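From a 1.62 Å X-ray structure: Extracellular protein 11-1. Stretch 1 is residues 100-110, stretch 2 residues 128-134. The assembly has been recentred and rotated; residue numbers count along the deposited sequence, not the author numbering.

Stretch 1, residues 100-110: DVKPYTERVLG
Stretch 2, residues 128-134: YSRGFIS

Residues 101-109 form a helix that packs across a strand of the same chain that enters the second stretch already extended. The axes approach to 7.9 Å, and their N-to-C directions lie at 136° to each other, so the helix crosses the strand obliquely, nearer antiparallel than parallel. The CA atoms of Thr 105 and Gly 131 lie 5.8 Å apart, those of Leu 109 and Ser 129 6.7 Å. No hydrogen bond crosses the interface; packing alone joins the stretches directly, burying 293 Å² in total.

The helix, with phi/psi mostly near -60°/-45°, contributes Val 101, Thr 105 and Leu 109, each with its CA-to-CB bond toward the strand. The i to i+4 backbone hydrogen bonds, such as Thr 105 N to Val 101 O (2.9 Å) and Leu 109 N to Thr 105 O (2.8 Å), hold the turns that bring residues four apart onto one face. Gly 110 leaves the helix with positive phi (79°/20°).

Thr 105 has an m rotamer (chi1 -57°), and its OG1 donates to Val 101 O at 2.6 Å, satisfying the buried hydroxyl internally. Thr 105 CG2 lies 3.4 Å from Ser 129 OG and 3.6 Å from Arg 130 O, while Thr 105 OG1 is 3.6 Å from Gly 131 CA. Glycine suits this extended position (-157°/130°), since an ideal CB on Gly 131 would fall 2.1 Å from Thr 105 OG1, a clash.

Val 101, also m (-63°), places CG2 3.7 Å from Gly 131 O and CG1 3.6 Å from Ile 133 CG1. The CA-to-CB bond of Ile 133 runs sideways, but its m,t conformation (-57°, 169°) brings its end nearer the helix.

Leu 109 has an off-well chi1 of -91° with chi2 p (62°), and its CD2 rests 3.7 Å from Ser 129 CB. The CA-to-CB bond of small Ser 129 (chi1 p, 66°) points toward the helix, whereas those of Tyr 128, Arg 130 and Phe 132 (chi1 p, m and p) point away.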

ATOM      1  N   ASP A 100     -12.434   4.076   5.749  1.00 22.78           N
ATOM      2  CA  ASP A 100     -11.267   4.798   6.322  1.00 24.46           C
ATOM      3  C   ASP A 100      -9.988   4.161   5.790  1.00 21.43           C
ATOM      4  O   ASP A 100     -10.005   2.962   5.459  1.00 20.54           O
ATOM      5  CB  ASP A 100     -11.300   4.804   7.855  1.00 27.42           C
ATOM      6  CG  ASP A 100     -12.356   5.798   8.421  1.00 41.86           C
ATOM      7  OD1 ASP A 100     -13.083   6.503   7.607  1.00 40.83           O
ATOM      8  OD2 ASP A 100     -12.478   5.892   9.681  1.00 46.90           O
ATOM      9  N   VAL A 101      -8.920   4.932   5.700  1.00 22.75           N
ATOM     10  CA  VAL A 101      -7.708   4.481   4.964  1.00 23.17           C
ATOM     11  C   VAL A 101      -7.154   3.216   5.632  1.00 20.99           C
ATOM     12  O   VAL A 101      -6.717   2.309   4.901  1.00 21.12           O
ATOM     13  CB  VAL A 101      -6.618   5.556   4.790  1.00 27.03           C
ATOM     14  CG1 VAL A 101      -7.141   6.715   3.968  1.00 30.61           C
ATOM     15  CG2 VAL A 101      -6.069   6.031   6.115  1.00 32.33           C
ATOM     16  N   LYS A 102      -7.173   3.090   6.948  1.00 18.38           N
ATOM     17  CA  LYS A 102      -6.588   1.880   7.580  1.00 20.32           C
ATOM     18  C   LYS A 102      -7.315   0.597   7.149  1.00 19.25           C
ATOM     19  O   LYS A 102      -6.698  -0.302   6.558  1.00 19.65           O
ATOM     20  CB  LYS A 102      -6.554   2.048   9.088  1.00 20.93           C
ATOM     21  CG  LYS A 102      -6.181   0.791   9.829  1.00 24.63           C
ATOM     22  CD  LYS A 102      -6.233   1.071  11.312  1.00 29.97           C
ATOM     23  CE  LYS A 102      -5.622   0.021  12.203  1.00 36.04           C
ATOM     24  NZ  LYS A 102      -6.040  -1.326  11.800  1.00 48.93           N
ATOM     25  N   PRO A 103      -8.633   0.427   7.425  1.00 20.19           N
ATOM     26  CA  PRO A 103      -9.329  -0.817   7.071  1.00 18.94           C
ATOM     27  C   PRO A 103      -9.316  -1.035   5.553  1.00 18.34           C
ATOM     28  O   PRO A 103      -9.155  -2.200   5.146  1.00 19.48           O
ATOM     29  CB  PRO A 103     -10.756  -0.672   7.661  1.00 21.62           C
ATOM     30  CG  PRO A 103     -10.918   0.796   7.909  1.00 21.09           C
ATOM     31  CD  PRO A 103      -9.520   1.333   8.196  1.00 20.08           C
ATOM     32  N   TYR A 104      -9.551   0.030   4.770  1.00 17.46           N
ATOM     33  CA  TYR A 104      -9.549  -0.061   3.286  1.00 18.48           C
ATOM     34  C   TYR A 104      -8.201  -0.640   2.824  1.00 17.79           C
ATOM     35  O   TYR A 104      -8.165  -1.595   2.046  1.00 17.82           O
ATOM     36  CB  TYR A 104      -9.843   1.290   2.643  1.00 18.24           C
ATOM     37  CG  TYR A 104      -9.565   1.330   1.166  1.00 17.58           C
ATOM     38  CD1 TYR A 104     -10.433   0.789   0.218  1.00 18.64           C
ATOM     39  CD2 TYR A 104      -8.423   1.939   0.684  1.00 19.27           C
ATOM     40  CE1 TYR A 104     -10.147   0.802  -1.142  1.00 19.05           C
ATOM     41  CE2 TYR A 104      -8.117   1.962  -0.667  1.00 18.63           C
ATOM     42  CZ  TYR A 104      -8.973   1.398  -1.591  1.00 20.19           C
ATOM     43  OH  TYR A 104      -8.596   1.448  -2.901  1.00 21.66           O
ATOM     44  N   THR A 105      -7.081  -0.043   3.253  1.00 17.19           N
ATOM     45  CA  THR A 105      -5.717  -0.477   2.850  1.00 18.10           C
ATOM     46  C   THR A 105      -5.521  -1.944   3.221  1.00 17.09           C
ATOM     47  O   THR A 105      -5.035  -2.760   2.403  1.00 18.35           O
ATOM     48  CB  THR A 105      -4.629   0.416   3.470  1.00 19.39           C
ATOM     49  OG1 THR A 105      -4.890   1.767   3.072  1.00 18.34           O
ATOM     50  CG2 THR A 105      -3.263  -0.098   3.051  1.00 18.80           C
ATOM     51  N   GLU A 106      -5.902  -2.315   4.435  1.00 17.94           N
ATOM     52  CA  GLU A 106      -5.714  -3.718   4.901  1.00 18.80           C
ATOM     53  C   GLU A 106      -6.536  -4.700   4.054  1.00 17.72           C
ATOM     54  O   GLU A 106      -5.979  -5.773   3.728  1.00 19.18           O
ATOM     55  CB  GLU A 106      -6.013  -3.814   6.390  1.00 19.89           C
ATOM     56  CG  GLU A 106      -4.981  -3.106   7.198  1.00 19.52           C
ATOM     57  CD  GLU A 106      -5.191  -3.216   8.702  1.00 25.72           C
ATOM     58  OE1 GLU A 106      -6.337  -3.616   9.079  1.00 29.41           O
ATOM     59  OE2 GLU A 106      -4.212  -2.988   9.494  1.00 23.88           O
ATOM     60  N   ARG A 107      -7.758  -4.328   3.625  1.00 19.58           N
ATOM     61  CA  ARG A 107      -8.573  -5.193   2.711  1.00 20.16           C
ATOM     62  C   ARG A 107      -7.929  -5.308   1.325  1.00 21.30           C
ATOM     63  O   ARG A 107      -7.863  -6.416   0.783  1.00 24.73           O
ATOM     64  CB  ARG A 107     -10.021  -4.709   2.603  1.00 20.12           C
ATOM     65  CG  ARG A 107     -10.786  -4.857   3.922  1.00 19.84           C
ATOM     66  CD  ARG A 107     -12.287  -4.743   3.696  1.00 21.75           C
ATOM     67  NE  ARG A 107     -12.647  -3.519   2.977  1.00 19.93           N
ATOM     68  CZ  ARG A 107     -12.887  -2.344   3.548  1.00 20.06           C
ATOM     69  NH1 ARG A 107     -12.919  -2.237   4.859  1.00 21.25           N
ATOM     70  NH2 ARG A 107     -13.180  -1.291   2.796  1.00 20.39           N
ATOM     71  N   VAL A 108      -7.451  -4.206   0.774  1.00 18.75           N
ATOM     72  CA  VAL A 108      -6.964  -4.145  -0.626  1.00 18.87           C
ATOM     73  C   VAL A 108      -5.560  -4.768  -0.727  1.00 18.81           C
ATOM     74  O   VAL A 108      -5.312  -5.480  -1.724  1.00 18.82           O
ATOM     75  CB  VAL A 108      -7.031  -2.679  -1.107  1.00 22.75           C
ATOM     76  CG1 VAL A 108      -6.206  -2.440  -2.356  1.00 24.02           C
ATOM     77  CG2 VAL A 108      -8.495  -2.282  -1.296  1.00 25.11           C
ATOM     78  N   LEU A 109      -4.627  -4.430   0.179  1.00 17.93           N
ATOM     79  CA  LEU A 109      -3.226  -4.910   0.150  1.00 18.94           C
ATOM     80  C   LEU A 109      -3.086  -6.223   0.934  1.00 19.44           C
ATOM     81  O   LEU A 109      -2.104  -6.974   0.662  1.00 20.43           O
ATOM     82  CB  LEU A 109      -2.265  -3.832   0.687  1.00 18.16           C
ATOM     83  CG  LEU A 109      -1.701  -2.878  -0.370  1.00 17.66           C
ATOM     84  CD1 LEU A 109      -2.801  -2.078  -1.046  1.00 22.51           C
ATOM     85  CD2 LEU A 109      -0.648  -1.933   0.178  1.00 18.89           C
ATOM     86  N   GLY A 110      -3.950  -6.494   1.921  1.00 17.78           N
ATOM     87  CA  GLY A 110      -3.936  -7.783   2.646  1.00 17.96           C
ATOM     88  C   GLY A 110      -2.849  -7.874   3.689  1.00 18.30           C
ATOM     89  O   GLY A 110      -2.513  -9.015   4.115  1.00 18.88           O
ATOM     90  N   TYR A 128       3.954  -5.344   5.389  1.00 16.69           N
ATOM     91  CA  TYR A 128       3.005  -4.333   5.918  1.00 16.18           C
ATOM     92  C   TYR A 128       2.599  -3.402   4.773  1.00 17.32           C
ATOM     93  O   TYR A 128       3.149  -3.484   3.633  1.00 15.99           O
ATOM     94  CB  TYR A 128       3.560  -3.604   7.148  1.00 16.04           C
ATOM     95  CG  TYR A 128       4.911  -2.916   7.002  1.00 16.17           C
ATOM     96  CD1 TYR A 128       6.080  -3.653   7.121  1.00 18.20           C
ATOM     97  CD2 TYR A 128       5.050  -1.546   6.729  1.00 17.25           C
ATOM     98  CE1 TYR A 128       7.330  -3.070   6.981  1.00 19.20           C
ATOM     99  CE2 TYR A 128       6.306  -0.950   6.562  1.00 17.43           C
ATOM    100  CZ  TYR A 128       7.453  -1.711   6.722  1.00 18.74           C
ATOM    101  OH  TYR A 128       8.686  -1.135   6.632  1.00 18.91           O
ATOM    102  N   SER A 129       1.648  -2.555   5.125  1.00 17.34           N
ATOM    103  CA  SER A 129       1.014  -1.621   4.171  1.00 16.68           C
ATOM    104  C   SER A 129       1.070  -0.196   4.715  1.00 16.25           C
ATOM    105  O   SER A 129       1.152   0.026   5.947  1.00 16.18           O
ATOM    106  CB  SER A 129      -0.407  -2.047   3.862  1.00 18.83           C
ATOM    107  OG  SER A 129      -1.219  -1.945   5.000  1.00 16.34           O
ATOM    108  N   ARG A 130       1.064   0.737   3.777  1.00 16.70           N
ATOM    109  CA  ARG A 130       0.889   2.189   3.986  1.00 17.25           C
ATOM    110  C   ARG A 130      -0.339   2.611   3.171  1.00 17.58           C
ATOM    111  O   ARG A 130      -0.584   2.078   2.041  1.00 17.55           O
ATOM    112  CB  ARG A 130       2.096   3.004   3.538  1.00 18.71           C
ATOM    113  CG  ARG A 130       3.425   2.496   4.073  1.00 20.57           C
ATOM    114  CD  ARG A 130       3.465   2.729   5.579  1.00 21.46           C
ATOM    115  NE  ARG A 130       4.845   2.701   6.011  1.00 18.98           N
ATOM    116  CZ  ARG A 130       5.287   3.139   7.192  1.00 19.80           C
ATOM    117  NH1 ARG A 130       4.437   3.620   8.080  1.00 17.36           N
ATOM    118  NH2 ARG A 130       6.576   3.104   7.462  1.00 19.41           N
ATOM    119  N   GLY A 131      -1.075   3.544   3.725  1.00 17.94           N
ATOM    120  CA  GLY A 131      -2.179   4.174   2.967  1.00 19.13           C
ATOM    121  C   GLY A 131      -2.450   5.525   3.575  1.00 20.51           C
ATOM    122  O   GLY A 131      -2.583   5.610   4.821  1.00 21.11           O
ATOM    123  N   PHE A 132      -2.516   6.550   2.745  1.00 20.56           N
ATOM    124  CA  PHE A 132      -2.904   7.897   3.221  1.00 22.16           C
ATOM    125  C   PHE A 132      -3.653   8.627   2.098  1.00 20.13           C
ATOM    126  O   PHE A 132      -3.458   8.362   0.909  1.00 19.62           O
ATOM    127  CB  PHE A 132      -1.650   8.617   3.751  1.00 24.88           C
ATOM    128  CG  PHE A 132      -0.588   8.861   2.714  1.00 26.90           C
ATOM    129  CD1 PHE A 132      -0.642   9.993   1.903  1.00 30.97           C
ATOM    130  CD2 PHE A 132       0.513   8.010   2.600  1.00 29.12           C
ATOM    131  CE1 PHE A 132       0.343  10.218   0.950  1.00 31.49           C
ATOM    132  CE2 PHE A 132       1.505   8.260   1.667  1.00 28.63           C
ATOM    133  CZ  PHE A 132       1.414   9.356   0.842  1.00 31.49           C
ATOM    134  N   ILE A 133      -4.485   9.565   2.516  1.00 22.43           N
ATOM    135  CA  ILE A 133      -5.282  10.391   1.572  1.00 22.89           C
ATOM    136  C   ILE A 133      -4.331  11.313   0.806  1.00 25.38           C
ATOM    137  O   ILE A 133      -3.601  12.111   1.421  1.00 26.07           O
ATOM    138  CB  ILE A 133      -6.392  11.161   2.293  1.00 25.54           C
ATOM    139  CG1 ILE A 133      -7.324  10.218   3.050  1.00 30.93           C
ATOM    140  CG2 ILE A 133      -7.125  12.027   1.287  1.00 26.58           C
ATOM    141  CD1 ILE A 133      -8.269  10.922   3.998  1.00 35.45           C
ATOM    142  N   SER A 134      -4.372  11.259  -0.511  1.00 24.89           N
ATOM    143  CA  SER A 134      -3.556  12.140  -1.367  1.00 24.44           C
ATOM    144  C   SER A 134      -4.444  13.237  -2.019  1.00 29.36           C
ATOM    145  O   SER A 134      -3.875  14.262  -2.539  1.00 29.03           O
ATOM    146  CB  SER A 134      -2.794  11.341  -2.358  1.00 26.52           C
ATOM    147  OG  SER A 134      -3.633  10.582  -3.180  1.00 29.07           O
TER